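Type IV pilus secretin PilQ family protein (Vibrio cholerae, PDB 6W6M) probably forms, as a ring of fourteen subunits, the outer-membrane channel through which the type IV competence pilus passes. Local coordinates at residues G339-V344 and E376-N381; G214-V219 and A227-L232; P424-T429 and L464-Q469. One frame throughout, in Å; residues are numbered along the deposited sequence.

Interaction 1 (G339-V344 and E376-N381); sequences GVRWGV and EFLNVN
W342 and V380 join their backbones by two hydrogen bonds, W342 N to V380 O at 2.9 Å and V380 N to W342 O at 3.0 Å, the second nearly straight at 167°. The same W342 O takes a weaker bond from N379 N at 3.1 Å, so one carbonyl receives two successive amides. N379 and V380 thus both face W342, a classic beta bulge, where the short strand 380-382 joins the edge of the long strand 320-347 antiparallel. The W342 indole lies across V380. V380 CB sits over the five-membered ring, 3.9 Å from its centroid, a CH-pi contact, while CG2 meets CZ2 toward the rim. N379 CB reaches CZ3 of the same indole at 3.5 Å, and the N379 amide plane is tilted 18° from the ring plane. G343 has no side chain, and a CB there would point toward the facing segment, where L378 CA and the F377 ring lie; the ring packs on G343 C through CZ at 3.9 Å. Beside N381, R341 sends its aliphatic chain past the amide oxygen and bends at chi3, and I357 of a neighbouring subunit packs on it. The chemistry is therefore split: backbone bonds set the register, the broad indole covers the bulge, and the arginine charge is met mainly by E408 of strand 404-429, with a long, weak ion pair to E358 of that neighbouring subunit.

Interaction 2 (G214-V219 and A227-L232); sequences GLDKRV and APKEEL
L215 lies obliquely across P228, its CD1 methyl resting 3.5 Å from P228 CB while CG and CD2 lean on P228 CA. Its branched end meets the flank of the proline; V190 packs on the same leucine. P228 is the N-cap residue of helix 229-248, where the missing N-H of proline costs nothing in helix bonding, because residues at a helix start have no preceding turn to bond to. One residue on from L215 and one back from P228, D216 and A227 form an antiparallel hydrogen-bonded pair. A227 N reaches D216 O at 2.9 Å in a nearly straight bond of 167°, whereas the return bond from D216 N to A227 O is more bent, at 134°. The small A227 side chain lies on the same sheet face as D216, whose longer chain extends to the first turn of the helix. There D216 CB touches L232 CD1 at 3.6 Å, the two side chains crossing at about a right angle, and K229 CG packs against the same carbon. The lysine bends only at its last torsion (chi4 71°), placing NZ 3.7 Å from D216 OD1, a long salt bridge. Farther out, R218 and L232 slide past each other in opposite directions, R218 CD meeting L232 CD2 at 3.8 Å. Strands 216-219 and 224-227 make a hairpin of the short N-terminal secretin region that leads directly into helix 229-248. The contact is mixed in chemistry: leucine, proline and methylene groups close the join, while K229 NZ also lies close to the like-charged R235 of a neighbouring subunit, so D216 probably offsets some of that repulsion, though its ion pair with the lysine is long.

Interaction 3 (P424-T429 and L464-Q469); sequences PRLITT and LKVTPQ
L426 and L464 meet through different settings of their first torsions: in L426, CG is anti to the carbonyl carbon (chi1 -65°), and in L464 it is anti to the backbone N (chi1 177°). The two side chains slide past each other in opposite directions, bringing L426 CD1 to 4.1 Å from L464 CD2. The same CD1 lies 3.9 Å from V466 CG1, so a single leucine methyl reaches two residues of the facing strand. At one end P424 CG rests 4.2 Å from L464 CB; at the other, T428 CG2 and P468 CG come tip to tip at 3.9 Å. The strands do not pair: their axes approach to 8.3 Å and cross at -46°, the spacing of two sheets packed face to face. Strand 404-429 belongs to the sheet that includes 320-347, strand 456-471 to the four-stranded sheet from 434 to 513, and the layers join in the secretin domain as a double-walled barrel. Alternation along each strand suits this, since P424, L426 and T428 point toward the facing strand, as do L464, V466 and P468, all buried, whereas R425 and K465 point away from it. Threonine fits the interior because its methyl does the packing while OG1 makes a weak hydrogen bond to Q432 O. I436 of strand 434-444 adds to the layer beside P424 and L426, and I506 of a neighbouring subunit packs on L426.

How the interactions relate
Interaction 3 is wholly buried and apolar, joining two sheets by side chains alone, whereas interactions 1 and 2 are partly exposed and begin from antiparallel backbone bonds. Interactions 1 and 3 reach the same sheet, in which strands 320-347 and 404-429 are neighbours, yet their centres are about 66 Å apart, and both touch the same neighbouring subunit. Interaction 2 stands apart in the N-terminal region, on the opposite side of the chain's centre from interaction 1, with centres about 122 Å apart. Chemistry follows place: an indole covers a bulge in one, an ion pair borders a hairpin-to-helix join in another, and aliphatic groups fill the space between layers in the third.

Interaction 1 (G339-V344 and E376-N381)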
ATOM      1  N   GLY A 339       4.086 -58.177  41.307  1.00 79.31           N
ATOM      2  CA  GLY A 339       2.637 -58.087  41.301  1.00 79.31           C
ATOM      3  C   GLY A 339       1.968 -59.419  41.545  1.00 79.31           C
ATOM      4  O   GLY A 339       2.562 -60.478  41.324  1.00 79.31           O
ATOM      5  N   VAL A 340       0.708 -59.366  41.985  1.00 80.30           N
ATOM      6  CA  VAL A 340      -0.032 -60.551  42.407  1.00 80.30           C
ATOM      7  C   VAL A 340      -1.486 -60.471  41.964  1.00 80.30           C
ATOM      8  O   VAL A 340      -2.126 -59.419  42.020  1.00 80.30           O
ATOM      9  CB  VAL A 340       0.047 -60.753  43.935  1.00 80.30           C
ATOM     10  CG1 VAL A 340      -0.814 -61.900  44.361  1.00 80.30           C
ATOM     11  CG2 VAL A 340       1.461 -61.025  44.357  1.00 80.30           C
ATOM     12  N   ARG A 341      -2.027 -61.618  41.561  1.00 85.05           N
ATOM     13  CA  ARG A 341      -3.394 -61.682  41.054  1.00 85.05           C
ATOM     14  C   ARG A 341      -4.036 -62.947  41.610  1.00 85.05           C
ATOM     15  O   ARG A 341      -3.625 -64.044  41.234  1.00 85.05           O
ATOM     16  CB  ARG A 341      -3.375 -61.698  39.531  1.00 85.05           C
ATOM     17  CG  ARG A 341      -4.426 -60.870  38.862  1.00 85.05           C
ATOM     18  CD  ARG A 341      -3.966 -60.459  37.492  1.00 85.05           C
ATOM     19  NE  ARG A 341      -3.586 -61.596  36.671  1.00 85.05           N
ATOM     20  CZ  ARG A 341      -4.233 -61.977  35.578  1.00 85.05           C
ATOM     21  NH1 ARG A 341      -5.293 -61.303  35.167  1.00 85.05           N
ATOM     22  NH2 ARG A 341      -3.814 -63.028  34.890  1.00 85.05           N
ATOM     23  N   TRP A 342      -5.026 -62.825  42.491  1.00 85.24           N
ATOM     24  CA  TRP A 342      -5.652 -64.044  42.995  1.00 85.24           C
ATOM     25  C   TRP A 342      -7.149 -63.877  43.176  1.00 85.24           C
ATOM     26  O   TRP A 342      -7.668 -62.767  43.301  1.00 85.24           O
ATOM     27  CB  TRP A 342      -5.027 -64.533  44.305  1.00 85.24           C
ATOM     28  CG  TRP A 342      -5.167 -63.649  45.489  1.00 85.24           C
ATOM     29  CD1 TRP A 342      -4.227 -62.811  45.984  1.00 85.24           C
ATOM     30  CD2 TRP A 342      -6.292 -63.552  46.366  1.00 85.24           C
ATOM     31  NE1 TRP A 342      -4.695 -62.180  47.099  1.00 85.24           N
ATOM     32  CE2 TRP A 342      -5.965 -62.618  47.358  1.00 85.24           C
ATOM     33  CE3 TRP A 342      -7.550 -64.160  46.404  1.00 85.24           C
ATOM     34  CZ2 TRP A 342      -6.848 -62.271  48.380  1.00 85.24           C
ATOM     35  CZ3 TRP A 342      -8.425 -63.816  47.416  1.00 85.24           C
ATOM     36  CH2 TRP A 342      -8.072 -62.880  48.388  1.00 85.24           C
ATOM     37  N   GLY A 343      -7.831 -65.021  43.207  1.00 89.08           N
ATOM     38  CA  GLY A 343      -9.280 -65.038  43.307  1.00 89.08           C
ATOM     39  C   GLY A 343      -9.798 -66.310  43.938  1.00 89.08           C
ATOM     40  O   GLY A 343      -9.124 -67.345  43.937  1.00 89.08           O
ATOM     41  N   VAL A 344     -11.014 -66.233  44.476  1.00 91.17           N
ATOM     42  CA  VAL A 344     -11.667 -67.365  45.117  1.00 91.17           C
ATOM     43  C   VAL A 344     -13.121 -67.412  44.668  1.00 91.17           C
ATOM     44  O   VAL A 344     -13.682 -66.425  44.194  1.00 91.17           O
ATOM     45  CB  VAL A 344     -11.582 -67.299  46.654  1.00 91.17           C
ATOM     46  CG1 VAL A 344     -12.373 -68.422  47.281  1.00 91.17           C
ATOM     47  CG2 VAL A 344     -10.152 -67.362  47.103  1.00 91.17           C
ATOM     48  N   GLU A 376     -14.845 -60.295  36.723  1.00101.17           N
ATOM     49  CA  GLU A 376     -15.596 -60.284  37.969  1.00101.17           C
ATOM     50  C   GLU A 376     -15.134 -61.374  38.922  1.00101.17           C
ATOM     51  O   GLU A 376     -15.480 -61.337  40.103  1.00101.17           O
ATOM     52  CB  GLU A 376     -17.086 -60.443  37.687  1.00101.17           C
ATOM     53  CG  GLU A 376     -17.542 -59.792  36.399  1.00101.17           C
ATOM     54  CD  GLU A 376     -17.353 -58.290  36.394  1.00101.17           C
ATOM     55  OE1 GLU A 376     -17.237 -57.692  37.484  1.00101.17           O
ATOM     56  OE2 GLU A 376     -17.319 -57.702  35.295  1.00101.17           O
ATOM     57  N   PHE A 377     -14.361 -62.341  38.432  1.00 95.44           N
ATOM     58  CA  PHE A 377     -13.927 -63.447  39.270  1.00 95.44           C
ATOM     59  C   PHE A 377     -12.896 -63.007  40.298  1.00 95.44           C
ATOM     60  O   PHE A 377     -12.983 -63.410  41.462  1.00 95.44           O
ATOM     61  CB  PHE A 377     -13.375 -64.569  38.386  1.00 95.44           C
ATOM     62  CG  PHE A 377     -12.623 -65.629  39.135  1.00 95.44           C
ATOM     63  CD1 PHE A 377     -13.270 -66.461  40.027  1.00 95.44           C
ATOM     64  CD2 PHE A 377     -11.274 -65.810  38.930  1.00 95.44           C
ATOM     65  CE1 PHE A 377     -12.581 -67.430  40.714  1.00 95.44           C
ATOM     66  CE2 PHE A 377     -10.583 -66.779  39.615  1.00 95.44           C
ATOM     67  CZ  PHE A 377     -11.239 -67.589  40.507  1.00 95.44           C
ATOM     68  N   LEU A 378     -11.945 -62.165  39.906  1.00 89.72           N
ATOM     69  CA  LEU A 378     -10.743 -61.943  40.700  1.00 89.72           C
ATOM     70  C   LEU A 378     -11.022 -61.071  41.917  1.00 89.72           C
ATOM     71  O   LEU A 378     -11.755 -60.085  41.834  1.00 89.72           O
ATOM     72  CB  LEU A 378      -9.654 -61.312  39.835  1.00 89.72           C
ATOM     73  CG  LEU A 378      -9.106 -62.161  38.682  1.00 89.72           C
ATOM     74  CD1 LEU A 378      -8.149 -61.362  37.829  1.00 89.72           C
ATOM     75  CD2 LEU A 378      -8.426 -63.413  39.196  1.00 89.72           C
ATOM     76  N   ASN A 379     -10.438 -61.450  43.051  1.00 85.26           N
ATOM     77  CA  ASN A 379     -10.527 -60.654  44.269  1.00 85.26           C
ATOM     78  C   ASN A 379      -9.480 -59.554  44.277  1.00 85.26           C
ATOM     79  O   ASN A 379      -9.804 -58.374  44.423  1.00 85.26           O
ATOM     80  CB  ASN A 379     -10.349 -61.544  45.499  1.00 85.26           C
ATOM     81  CG  ASN A 379     -11.642 -62.145  45.976  1.00 85.26           C
ATOM     82  OD1 ASN A 379     -12.029 -61.977  47.123  1.00 85.26           O
ATOM     83  ND2 ASN A 379     -12.320 -62.850  45.096  1.00 85.26           N
ATOM     84  N   VAL A 380      -8.217 -59.930  44.132  1.00 82.05           N
ATOM     85  CA  VAL A 380      -7.105 -58.993  44.151  1.00 82.05           C
ATOM     86  C   VAL A 380      -6.458 -59.020  42.780  1.00 82.05           C
ATOM     87  O   VAL A 380      -6.040 -60.081  42.306  1.00 82.05           O
ATOM     88  CB  VAL A 380      -6.097 -59.347  45.249  1.00 82.05           C
ATOM     89  CG1 VAL A 380      -4.863 -58.505  45.123  1.00 82.05           C
ATOM     90  CG2 VAL A 380      -6.726 -59.167  46.598  1.00 82.05           C
ATOM     91  N   ASN A 381      -6.365 -57.853  42.142  1.00 82.83           N
ATOM     92  CA  ASN A 381      -5.896 -57.726  40.761  1.00 82.83           C
ATOM     93  C   ASN A 381      -4.805 -56.658  40.700  1.00 82.83           C
ATOM     94  O   ASN A 381      -5.076 -55.513  40.346  1.00 82.83           O
ATOM     95  CB  ASN A 381      -7.070 -57.386  39.856  1.00 82.83           C
ATOM     96  CG  ASN A 381      -6.739 -57.518  38.396  1.00 82.83           C
ATOM     97  OD1 ASN A 381      -5.922 -58.341  38.005  1.00 82.83           O
ATOM     98  ND2 ASN A 381      -7.370 -56.699  37.577  1.00 82.83           N
TER

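Interaction 2 (G214-V219 and A227-L232)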
ATOM      1  N   GLY A 214      64.456  40.787  33.836  1.00211.48           N
ATOM      2  CA  GLY A 214      65.292  40.162  32.830  1.00211.48           C
ATOM      3  C   GLY A 214      64.495  39.325  31.847  1.00211.48           C
ATOM      4  O   GLY A 214      63.306  39.051  32.009  1.00211.48           O
ATOM      5  N   LEU A 215      65.185  38.926  30.789  1.00208.51           N
ATOM      6  CA  LEU A 215      64.607  38.173  29.690  1.00208.51           C
ATOM      7  C   LEU A 215      64.887  36.675  29.821  1.00208.51           C
ATOM      8  O   LEU A 215      65.225  36.177  30.899  1.00208.51           O
ATOM      9  CB  LEU A 215      65.003  38.844  28.380  1.00208.51           C
ATOM     10  CG  LEU A 215      64.486  40.282  28.390  1.00208.51           C
ATOM     11  CD1 LEU A 215      65.031  41.071  27.225  1.00208.51           C
ATOM     12  CD2 LEU A 215      62.963  40.298  28.395  1.00208.51           C
ATOM     13  N   ASP A 216      64.726  35.939  28.723  1.00206.47           N
ATOM     14  CA  ASP A 216      64.921  34.497  28.735  1.00206.47           C
ATOM     15  C   ASP A 216      66.279  34.111  28.160  1.00206.47           C
ATOM     16  O   ASP A 216      66.952  34.914  27.509  1.00206.47           O
ATOM     17  CB  ASP A 216      63.815  33.795  27.952  1.00206.47           C
ATOM     18  CG  ASP A 216      63.249  32.608  28.694  1.00206.47           C
ATOM     19  OD1 ASP A 216      63.157  32.678  29.936  1.00206.47           O
ATOM     20  OD2 ASP A 216      62.890  31.610  28.034  1.00206.47           O
ATOM     21  N   LYS A 217      66.678  32.867  28.422  1.00207.21           N
ATOM     22  CA  LYS A 217      67.988  32.361  28.041  1.00207.21           C
ATOM     23  C   LYS A 217      67.886  30.919  27.566  1.00207.21           C
ATOM     24  O   LYS A 217      67.029  30.156  28.019  1.00207.21           O
ATOM     25  CB  LYS A 217      68.972  32.444  29.210  1.00207.21           C
ATOM     26  CG  LYS A 217      68.581  31.590  30.403  1.00207.21           C
ATOM     27  CD  LYS A 217      69.607  31.634  31.518  1.00207.21           C
ATOM     28  CE  LYS A 217      69.079  30.927  32.758  1.00207.21           C
ATOM     29  NZ  LYS A 217      68.780  29.489  32.515  1.00207.21           N
ATOM     30  N   ARG A 218      68.790  30.551  26.660  1.00207.30           N
ATOM     31  CA  ARG A 218      68.878  29.193  26.139  1.00207.30           C
ATOM     32  C   ARG A 218      70.333  28.752  26.111  1.00207.30           C
ATOM     33  O   ARG A 218      71.232  29.561  25.871  1.00207.30           O
ATOM     34  CB  ARG A 218      68.275  29.080  24.730  1.00207.30           C
ATOM     35  CG  ARG A 218      66.780  29.340  24.665  1.00207.30           C
ATOM     36  CD  ARG A 218      66.273  29.307  23.233  1.00207.30           C
ATOM     37  NE  ARG A 218      66.430  27.987  22.634  1.00207.30           N
ATOM     38  CZ  ARG A 218      66.174  27.711  21.361  1.00207.30           C
ATOM     39  NH1 ARG A 218      65.749  28.666  20.547  1.00207.30           N
ATOM     40  NH2 ARG A 218      66.342  26.479  20.900  1.00207.30           N
ATOM     41  N   VAL A 219      70.561  27.463  26.350  1.00210.28           N
ATOM     42  CA  VAL A 219      71.900  26.890  26.368  1.00210.28           C
ATOM     43  C   VAL A 219      72.027  25.893  25.224  1.00210.28           C
ATOM     44  O   VAL A 219      71.203  24.984  25.082  1.00210.28           O
ATOM     45  CB  VAL A 219      72.214  26.215  27.717  1.00210.28           C
ATOM     46  CG1 VAL A 219      73.571  25.521  27.656  1.00210.28           C
ATOM     47  CG2 VAL A 219      72.163  27.227  28.849  1.00210.28           C
ATOM     48  N   ALA A 227      68.042  36.598  25.409  1.00204.99           N
ATOM     49  CA  ALA A 227      67.223  37.367  24.483  1.00204.99           C
ATOM     50  C   ALA A 227      65.839  37.541  25.098  1.00204.99           C
ATOM     51  O   ALA A 227      65.471  36.802  26.020  1.00204.99           O
ATOM     52  CB  ALA A 227      67.123  36.676  23.114  1.00204.99           C
ATOM     53  N   PRO A 228      65.069  38.519  24.622  1.00200.90           N
ATOM     54  CA  PRO A 228      63.679  38.641  25.072  1.00200.90           C
ATOM     55  C   PRO A 228      62.834  37.469  24.601  1.00200.90           C
ATOM     56  O   PRO A 228      63.116  36.835  23.582  1.00200.90           O
ATOM     57  CB  PRO A 228      63.213  39.959  24.440  1.00200.90           C
ATOM     58  CG  PRO A 228      64.174  40.226  23.340  1.00200.90           C
ATOM     59  CD  PRO A 228      65.478  39.659  23.786  1.00200.90           C
ATOM     60  N   LYS A 229      61.776  37.190  25.365  1.00196.22           N
ATOM     61  CA  LYS A 229      60.899  36.073  25.029  1.00196.22           C
ATOM     62  C   LYS A 229      60.177  36.300  23.710  1.00196.22           C
ATOM     63  O   LYS A 229      59.800  35.334  23.037  1.00196.22           O
ATOM     64  CB  LYS A 229      59.886  35.845  26.150  1.00196.22           C
ATOM     65  CG  LYS A 229      60.495  35.359  27.450  1.00196.22           C
ATOM     66  CD  LYS A 229      59.408  35.068  28.466  1.00196.22           C
ATOM     67  CE  LYS A 229      60.002  34.462  29.732  1.00196.22           C
ATOM     68  NZ  LYS A 229      60.783  35.449  30.526  1.00196.22           N
ATOM     69  N   GLU A 230      59.971  37.560  23.326  1.00193.83           N
ATOM     70  CA  GLU A 230      59.254  37.852  22.089  1.00193.83           C
ATOM     71  C   GLU A 230      59.991  37.295  20.879  1.00193.83           C
ATOM     72  O   GLU A 230      59.395  36.619  20.035  1.00193.83           O
ATOM     73  CB  GLU A 230      59.041  39.357  21.955  1.00193.83           C
ATOM     74  CG  GLU A 230      60.123  40.190  22.621  1.00193.83           C
ATOM     75  CD  GLU A 230      59.791  41.667  22.644  1.00193.83           C
ATOM     76  OE1 GLU A 230      58.937  42.100  21.843  1.00193.83           O
ATOM     77  OE2 GLU A 230      60.382  42.394  23.470  1.00193.83           O
ATOM     78  N   GLU A 231      61.297  37.559  20.782  1.00191.83           N
ATOM     79  CA  GLU A 231      62.063  37.038  19.656  1.00191.83           C
ATOM     80  C   GLU A 231      62.143  35.518  19.677  1.00191.83           C
ATOM     81  O   GLU A 231      62.113  34.885  18.618  1.00191.83           O
ATOM     82  CB  GLU A 231      63.468  37.633  19.644  1.00191.83           C
ATOM     83  CG  GLU A 231      63.526  39.083  19.215  1.00191.83           C
ATOM     84  CD  GLU A 231      64.933  39.520  18.865  1.00191.83           C
ATOM     85  OE1 GLU A 231      65.774  38.642  18.577  1.00191.83           O
ATOM     86  OE2 GLU A 231      65.201  40.740  18.880  1.00191.83           O
ATOM     87  N   LEU A 232      62.233  34.914  20.864  1.00190.82           N
ATOM     88  CA  LEU A 232      62.299  33.458  20.948  1.00190.82           C
ATOM     89  C   LEU A 232      61.004  32.821  20.459  1.00190.82           C
ATOM     90  O   LEU A 232      61.025  31.884  19.648  1.00190.82           O
ATOM     91  CB  LEU A 232      62.606  33.030  22.383  1.00190.82           C
ATOM     92  CG  LEU A 232      63.971  33.433  22.944  1.00190.82           C
ATOM     93  CD1 LEU A 232      64.070  33.071  24.412  1.00190.82           C
ATOM     94  CD2 LEU A 232      65.101  32.777  22.164  1.00190.82           C
TER

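Interaction 3 (P424-T429 and L464-Q469)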
ATOM      1  N   PRO A 424      36.174 -33.787  18.316  1.00 56.06           N
ATOM      2  CA  PRO A 424      36.695 -33.092  17.126  1.00 56.06           C
ATOM      3  C   PRO A 424      38.022 -32.367  17.348  1.00 56.06           C
ATOM      4  O   PRO A 424      38.374 -32.057  18.482  1.00 56.06           O
ATOM      5  CB  PRO A 424      35.566 -32.113  16.788  1.00 56.06           C
ATOM      6  CG  PRO A 424      34.855 -31.902  18.048  1.00 56.06           C
ATOM      7  CD  PRO A 424      34.957 -33.148  18.841  1.00 56.06           C
ATOM      8  N   ARG A 425      38.769 -32.094  16.281  1.00 58.48           N
ATOM      9  CA  ARG A 425      40.040 -31.381  16.363  1.00 58.48           C
ATOM     10  C   ARG A 425      40.124 -30.366  15.240  1.00 58.48           C
ATOM     11  O   ARG A 425      39.460 -30.491  14.216  1.00 58.48           O
ATOM     12  CB  ARG A 425      41.251 -32.302  16.239  1.00 58.48           C
ATOM     13  CG  ARG A 425      41.138 -33.617  16.881  1.00 58.48           C
ATOM     14  CD  ARG A 425      41.841 -34.645  16.049  1.00 58.48           C
ATOM     15  NE  ARG A 425      43.173 -34.213  15.677  1.00 58.48           N
ATOM     16  CZ  ARG A 425      44.012 -34.956  14.970  1.00 58.48           C
ATOM     17  NH1 ARG A 425      45.215 -34.499  14.661  1.00 58.48           N
ATOM     18  NH2 ARG A 425      43.643 -36.160  14.569  1.00 58.48           N
ATOM     19  N   LEU A 426      40.998 -29.387  15.426  1.00 60.71           N
ATOM     20  CA  LEU A 426      41.247 -28.376  14.411  1.00 60.71           C
ATOM     21  C   LEU A 426      42.685 -27.912  14.528  1.00 60.71           C
ATOM     22  O   LEU A 426      43.289 -27.992  15.593  1.00 60.71           O
ATOM     23  CB  LEU A 426      40.322 -27.171  14.577  1.00 60.71           C
ATOM     24  CG  LEU A 426      38.829 -27.305  14.395  1.00 60.71           C
ATOM     25  CD1 LEU A 426      38.199 -26.010  14.764  1.00 60.71           C
ATOM     26  CD2 LEU A 426      38.544 -27.640  12.976  1.00 60.71           C
ATOM     27  N   ILE A 427      43.208 -27.388  13.428  1.00 64.07           N
ATOM     28  CA  ILE A 427      44.439 -26.606  13.432  1.00 64.07           C
ATOM     29  C   ILE A 427      44.140 -25.275  12.753  1.00 64.07           C
ATOM     30  O   ILE A 427      43.341 -25.221  11.817  1.00 64.07           O
ATOM     31  CB  ILE A 427      45.607 -27.348  12.748  1.00 64.07           C
ATOM     32  CG1 ILE A 427      45.988 -28.582  13.551  1.00 64.07           C
ATOM     33  CG2 ILE A 427      46.813 -26.448  12.556  1.00 64.07           C
ATOM     34  CD1 ILE A 427      46.919 -29.496  12.852  1.00 64.07           C
ATOM     35  N   THR A 428      44.732 -24.195  13.253  1.00 70.12           N
ATOM     36  CA  THR A 428      44.435 -22.861  12.739  1.00 70.12           C
ATOM     37  C   THR A 428      45.602 -21.932  13.052  1.00 70.12           C
ATOM     38  O   THR A 428      46.549 -22.309  13.743  1.00 70.12           O
ATOM     39  CB  THR A 428      43.123 -22.326  13.324  1.00 70.12           C
ATOM     40  OG1 THR A 428      42.749 -21.120  12.653  1.00 70.12           O
ATOM     41  CG2 THR A 428      43.268 -22.050  14.800  1.00 70.12           C
ATOM     42  N   THR A 429      45.477 -20.696  12.559  1.00 72.63           N
ATOM     43  CA  THR A 429      46.491 -19.623  12.734  1.00 72.63           C
ATOM     44  C   THR A 429      46.046 -18.697  13.875  1.00 72.63           C
ATOM     45  O   THR A 429      44.829 -18.524  14.043  1.00 72.63           O
ATOM     46  CB  THR A 429      46.686 -18.826  11.431  1.00 30.00           C
ATOM     47  OG1 THR A 429      47.151 -19.700  10.398  1.00 30.00           O
ATOM     48  CG2 THR A 429      47.824 -17.826  11.582  1.00 30.00           C
ATOM     49  N   LEU A 464      32.455 -27.667  16.568  1.00 54.55           N
ATOM     50  CA  LEU A 464      33.434 -26.908  17.329  1.00 54.55           C
ATOM     51  C   LEU A 464      33.741 -25.606  16.608  1.00 54.55           C
ATOM     52  O   LEU A 464      34.022 -25.606  15.410  1.00 54.55           O
ATOM     53  CB  LEU A 464      34.716 -27.709  17.530  1.00 54.55           C
ATOM     54  CG  LEU A 464      35.869 -27.018  18.254  1.00 54.55           C
ATOM     55  CD1 LEU A 464      35.496 -26.663  19.671  1.00 54.55           C
ATOM     56  CD2 LEU A 464      37.097 -27.888  18.229  1.00 54.55           C
ATOM     57  N   LYS A 465      33.702 -24.501  17.351  1.00 58.55           N
ATOM     58  CA  LYS A 465      33.929 -23.164  16.816  1.00 58.55           C
ATOM     59  C   LYS A 465      34.875 -22.429  17.749  1.00 58.55           C
ATOM     60  O   LYS A 465      34.550 -22.254  18.928  1.00 58.55           O
ATOM     61  CB  LYS A 465      32.614 -22.414  16.716  1.00 58.55           C
ATOM     62  CG  LYS A 465      32.391 -21.697  15.436  1.00 58.55           C
ATOM     63  CD  LYS A 465      30.953 -21.298  15.332  1.00 58.55           C
ATOM     64  CE  LYS A 465      30.067 -22.498  15.540  1.00 58.55           C
ATOM     65  NZ  LYS A 465      30.418 -23.606  14.612  1.00 58.55           N
ATOM     66  N   VAL A 466      36.028 -21.980  17.250  1.00 62.03           N
ATOM     67  CA  VAL A 466      37.049 -21.469  18.159  1.00 62.03           C
ATOM     68  C   VAL A 466      37.834 -20.309  17.556  1.00 62.03           C
ATOM     69  O   VAL A 466      38.051 -20.233  16.339  1.00 62.03           O
ATOM     70  CB  VAL A 466      37.989 -22.613  18.615  1.00 62.03           C
ATOM     71  CG1 VAL A 466      38.741 -23.200  17.448  1.00 62.03           C
ATOM     72  CG2 VAL A 466      38.932 -22.149  19.703  1.00 62.03           C
ATOM     73  N   THR A 467      38.234 -19.369  18.450  1.00 68.16           N
ATOM     74  CA  THR A 467      39.238 -18.335  18.171  1.00 68.16           C
ATOM     75  C   THR A 467      40.300 -18.299  19.269  1.00 68.16           C
ATOM     76  O   THR A 467      39.985 -18.035  20.439  1.00 68.16           O
ATOM     77  CB  THR A 467      38.607 -16.945  18.032  1.00 68.16           C
ATOM     78  OG1 THR A 467      37.351 -17.036  17.354  1.00 68.16           O
ATOM     79  CG2 THR A 467      39.514 -16.038  17.224  1.00 68.16           C
ATOM     80  N   PRO A 468      41.562 -18.606  18.938  1.00 70.32           N
ATOM     81  CA  PRO A 468      42.626 -18.642  19.948  1.00 70.32           C
ATOM     82  C   PRO A 468      43.485 -17.388  20.025  1.00 70.32           C
ATOM     83  O   PRO A 468      43.429 -16.541  19.137  1.00 70.32           O
ATOM     84  CB  PRO A 468      43.454 -19.845  19.501  1.00 70.32           C
ATOM     85  CG  PRO A 468      43.347 -19.806  18.030  1.00 70.32           C
ATOM     86  CD  PRO A 468      41.997 -19.234  17.682  1.00 70.32           C
ATOM     87  N   GLN A 469      44.304 -17.274  21.069  1.00 74.67           N
ATOM     88  CA  GLN A 469      45.241 -16.165  21.216  1.00 74.67           C
ATOM     89  C   GLN A 469      46.396 -16.607  22.102  1.00 74.67           C
ATOM     90  O   GLN A 469      46.172 -17.093  23.208  1.00 74.67           O
ATOM     91  CB  GLN A 469      44.557 -14.933  21.813  1.00 74.67           C
ATOM     92  CG  GLN A 469      45.494 -13.767  22.035  1.00 74.67           C
ATOM     93  CD  GLN A 469      44.831 -12.549  22.643  1.00 74.67           C
ATOM     94  OE1 GLN A 469      43.720 -12.183  22.281  1.00 74.67           O
ATOM     95  NE2 GLN A 469      45.521 -11.909  23.569  1.00 74.67           N
TER